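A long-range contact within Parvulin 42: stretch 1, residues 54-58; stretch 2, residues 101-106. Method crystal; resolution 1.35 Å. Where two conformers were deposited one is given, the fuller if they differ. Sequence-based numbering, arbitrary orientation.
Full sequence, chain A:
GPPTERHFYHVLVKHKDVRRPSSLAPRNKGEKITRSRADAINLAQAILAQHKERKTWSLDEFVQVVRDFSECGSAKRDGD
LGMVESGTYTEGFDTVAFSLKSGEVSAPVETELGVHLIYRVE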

ATOM      1  N   ARG A  54     -11.074  -3.180  12.772  1.00 27.97           N
ATOM      2  CA  ARG A  54      -9.782  -2.965  13.422  1.00 27.67           C
ATOM      3  C   ARG A  54      -9.494  -1.483  13.625  1.00 26.67           C
ATOM      4  O   ARG A  54      -9.529  -0.691  12.681  1.00 30.93           O
ATOM      5  CB  ARG A  54      -8.652  -3.605  12.615  1.00 24.99           C
ATOM      6  CG  ARG A  54      -8.698  -5.134  12.576  1.00 26.88           C
ATOM      7  CD  ARG A  54      -7.604  -5.703  11.696  1.00 26.44           C
ATOM      8  NE  ARG A  54      -7.728  -7.157  11.558  1.00 26.46           N
ATOM      9  CZ  ARG A  54      -7.138  -7.869  10.604  1.00 25.21           C
ATOM     10  NH1 ARG A  54      -6.386  -7.275   9.675  1.00 24.55           N
ATOM     11  NH2 ARG A  54      -7.324  -9.183  10.579  1.00 28.33           N
ATOM     12  N   LYS A  55      -9.184  -1.141  14.866  1.00 28.91           N
ATOM     13  CA  LYS A  55      -8.805   0.221  15.236  1.00 31.88           C
ATOM     14  C   LYS A  55      -7.352   0.385  14.816  1.00 30.79           C
ATOM     15  O   LYS A  55      -6.971   1.357  14.166  1.00 31.23           O
ATOM     16  CB  LYS A  55      -8.975   0.427  16.741  1.00 35.62           C
ATOM     17  CG  LYS A  55      -8.463   1.776  17.246  1.00 36.32           C
ATOM     18  CD  LYS A  55      -8.802   2.015  18.702  1.00 45.28           C
ATOM     19  CE  LYS A  55      -8.233   3.342  19.182  1.00 45.92           C
ATOM     20  NZ  LYS A  55      -8.732   3.718  20.538  1.00 52.02           N
ATOM     21  N   THR A  56      -6.548  -0.595  15.201  1.00 26.07           N
ATOM     22  CA  THR A  56      -5.172  -0.698  14.757  1.00 25.39           C
ATOM     23  C   THR A  56      -4.978  -2.117  14.282  1.00 24.94           C
ATOM     24  O   THR A  56      -5.773  -3.006  14.623  1.00 26.36           O
ATOM     25  CB  THR A  56      -4.170  -0.396  15.885  1.00 25.85           C
ATOM     26  OG1 THR A  56      -4.447  -1.229  17.015  1.00 29.94           O
ATOM     27  CG2 THR A  56      -4.249   1.072  16.286  1.00 29.74           C
ATOM     28  N   TRP A  57      -3.922  -2.328  13.507  1.00 25.83           N
ATOM     29  CA  TRP A  57      -3.574  -3.647  13.013  1.00 22.49           C
ATOM     30  C   TRP A  57      -2.222  -4.036  13.570  1.00 25.83           C
ATOM     31  O   TRP A  57      -1.351  -3.183  13.765  1.00 25.40           O
ATOM     32  CB  TRP A  57      -3.460  -3.669  11.499  1.00 24.09           C
ATOM     33  CG  TRP A  57      -4.668  -3.303  10.681  1.00 23.81           C
ATOM     34  CD1 TRP A  57      -5.647  -2.384  10.967  1.00 24.73           C
ATOM     35  CD2 TRP A  57      -4.992  -3.853   9.414  1.00 21.15           C
ATOM     36  NE1 TRP A  57      -6.556  -2.331   9.930  1.00 25.06           N
ATOM     37  CE2 TRP A  57      -6.173  -3.224   8.962  1.00 21.57           C
ATOM     38  CE3 TRP A  57      -4.375  -4.800   8.596  1.00 21.78           C
ATOM     39  CZ2 TRP A  57      -6.758  -3.534   7.739  1.00 22.78           C
ATOM     40  CZ3 TRP A  57      -4.954  -5.108   7.387  1.00 22.44           C
ATOM     41  CH2 TRP A  57      -6.138  -4.477   6.968  1.00 26.39           C
ATOM     42  N   SER A  58      -2.020  -5.325  13.798  1.00 24.13           N
ATOM     43  CA  SER A  58      -0.688  -5.812  14.096  1.00 24.44           C
ATOM     44  C   SER A  58       0.109  -5.847  12.798  1.00 23.68           C
ATOM     45  O   SER A  58      -0.455  -5.789  11.703  1.00 22.68           O
ATOM     46  CB  SER A  58      -0.749  -7.213  14.684  1.00 26.79           C
ATOM     47  OG  SER A  58      -1.182  -8.133  13.694  1.00 27.85           O
TER
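Stretch 2, residues 101-106: KSGEVS

Stretch 2 packs on stretch 1 mainly through Gly103, Glu104 and Val105. The two segments are far apart in sequence: any two residues that touch are at least 46 positions apart. Neither contains a regular helix, and stretch 1 is loop, extended at every residue but Lys55, whose phi/psi of -79°/-49° bend the chain. Stretch 2 opens with a type II beta turn from Lys101 to Glu104, closed by a backbone hydrogen bond from Glu104 N to Lys101 O at 3.0 Å. The backbone links pair the chains in opposite order: Lys55 is matched with Val105 through a water, and Trp57 with Gly103 directly. Between these links lies the nearest CA pair, Thr56 CA and Glu104 CA, 4.8 Å apart. The contact is small, burying 263 Å² over both sides.

Arg54 makes no contact. Its side chain is out of reach of stretch 2.

Lys55 takes part through its backbone. Its CB points away from stretch 2, and its side chain is extended, with all four chi angles t. Lys55 O lies 4.2 Å from Glu104 CG. Water 1 joins the backbones: it donates to Lys55 O at 2.9 Å and accepts from Val105 N at 3.0 Å. Lys55 O and Val105 N are 5.4 Å apart, too far for a direct bond, so the water fills the gap.

Thr56 sits beside the turn. Its CA is 3.3 Å from Gly103 O. Its CB points sideways, and with chi1 in the p well CG2 lies 3.6 Å from Ser102 O and 4.3 Å from Glu104 CG. Gly103 lets the backbones come this close. A CB on Gly103 would point toward stretch 1 and fall 3.2 Å from Thr56 CB, which is tight. The Gly103 backbone angles, phi 86° and psi -2°, would also jam a CB against the carbonyl O of Ser102. That strain alone calls for glycine here.

Trp57 is the buried anchor of stretch 1 and the most covered residue of the contact. Its N donates to Gly103 O at 2.8 Å, with a nearly straight N-H...O angle of 168°. This is the one direct hydrogen bond between the stretches. Its ring packs against Val105, whose CB points toward stretch 1. Val105 CG2 lies over one face, 3.4 Å from the centroid of the Trp57 five-membered ring and 5° off the ring normal, a CH-pi contact. The closest pair is Trp57 CD2 and Val105 CG2 at 3.5 Å.

Ser58 turns its CB away from stretch 2 and makes no contact. It is the N-cap of the helix that follows, and its side chain caps a backbone N just past the stretch.

The turn is braced from within stretch 2. The CB of Glu104 points away from stretch 1. Glu104 OE1 accepts from Lys101 N at 2.8 Å, and Lys101 NZ forms a salt bridge with Glu104 OE2 at a very short 2.4 Å. Ser106 lies beyond the contact.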

ATOM      1  N   LYS A 101      -1.544   7.377  13.184  1.00 30.42           N
ATOM      2  CA  LYS A 101      -1.061   7.027  14.508  1.00 33.71           C
ATOM      3  C   LYS A 101      -0.428   5.636  14.445  1.00 29.90           C
ATOM      4  O   LYS A 101      -0.619   4.904  13.473  1.00 26.15           O
ATOM      5  CB  LYS A 101      -2.214   7.077  15.515  1.00 33.37           C
ATOM      6  CG  LYS A 101      -2.988   8.395  15.453  1.00 40.16           C
ATOM      7  CD  LYS A 101      -3.959   8.562  16.608  1.00 48.70           C
ATOM      8  CE  LYS A 101      -5.154   7.626  16.492  1.00 55.11           C
ATOM      9  NZ  LYS A 101      -6.072   7.977  15.363  1.00 58.00           N
ATOM     10  N   SER A 102       0.344   5.291  15.468  1.00 30.52           N
ATOM     11  CA  SER A 102       0.985   3.987  15.563  0.52 30.62           C
ATOM     12  C   SER A 102      -0.023   2.856  15.372  1.00 31.33           C
ATOM     13  O   SER A 102      -1.036   2.788  16.067  1.00 32.01           O
ATOM     14  CB  SER A 102       1.660   3.843  16.930  0.52 35.64           C
ATOM     15  OG  SER A 102       2.486   4.961  17.210  0.52 38.58           O
ATOM     16  N   GLY A 103       0.259   1.974  14.421  1.00 26.79           N
ATOM     17  CA  GLY A 103      -0.571   0.803  14.189  1.00 28.24           C
ATOM     18  C   GLY A 103      -1.764   1.019  13.271  1.00 25.37           C
ATOM     19  O   GLY A 103      -2.521   0.093  12.998  1.00 26.17           O
ATOM     20  N   GLU A 104      -1.955   2.252  12.814  1.00 24.78           N
ATOM     21  CA  GLU A 104      -3.090   2.560  11.955  1.00 24.60           C
ATOM     22  C   GLU A 104      -2.780   2.265  10.493  1.00 23.23           C
ATOM     23  O   GLU A 104      -1.637   2.373  10.055  1.00 21.78           O
ATOM     24  CB  GLU A 104      -3.505   4.025  12.117  1.00 25.57           C
ATOM     25  CG  GLU A 104      -4.126   4.337  13.474  1.00 28.98           C
ATOM     26  CD  GLU A 104      -4.765   5.711  13.506  1.00 36.99           C
ATOM     27  OE1 GLU A 104      -4.216   6.628  12.850  1.00 34.60           O
ATOM     28  OE2 GLU A 104      -5.818   5.869  14.168  1.00 37.98           O
ATOM     29  N   VAL A 105      -3.823   1.872   9.769  1.00 25.90           N
ATOM     30  CA  VAL A 105      -3.777   1.708   8.318  1.00 21.11           C
ATOM     31  C   VAL A 105      -4.604   2.815   7.654  1.00 22.92           C
ATOM     32  O   VAL A 105      -5.742   3.077   8.046  1.00 28.10           O
ATOM     33  CB  VAL A 105      -4.328   0.333   7.861  1.00 23.22           C
ATOM     34  CG1 VAL A 105      -4.314   0.212   6.340  1.00 23.50           C
ATOM     35  CG2 VAL A 105      -3.555  -0.828   8.505  1.00 23.12           C
ATOM     36  N   SER A 106      -4.031   3.466   6.652  1.00 23.01           N
ATOM     37  CA  SER A 106      -4.707   4.561   5.979  1.00 23.70           C
ATOM     38  C   SER A 106      -5.899   4.087   5.153  1.00 25.88           C
ATOM     39  O   SER A 106      -6.038   2.901   4.848  1.00 26.73           O
ATOM     40  CB  SER A 106      -3.738   5.277   5.048  1.00 24.95           C
ATOM     41  OG  SER A 106      -3.402   4.458   3.936  1.00 23.03           O
TER
HETATM   42  O   HOH W   1      -6.298   1.400  11.347  1.00 29.52           O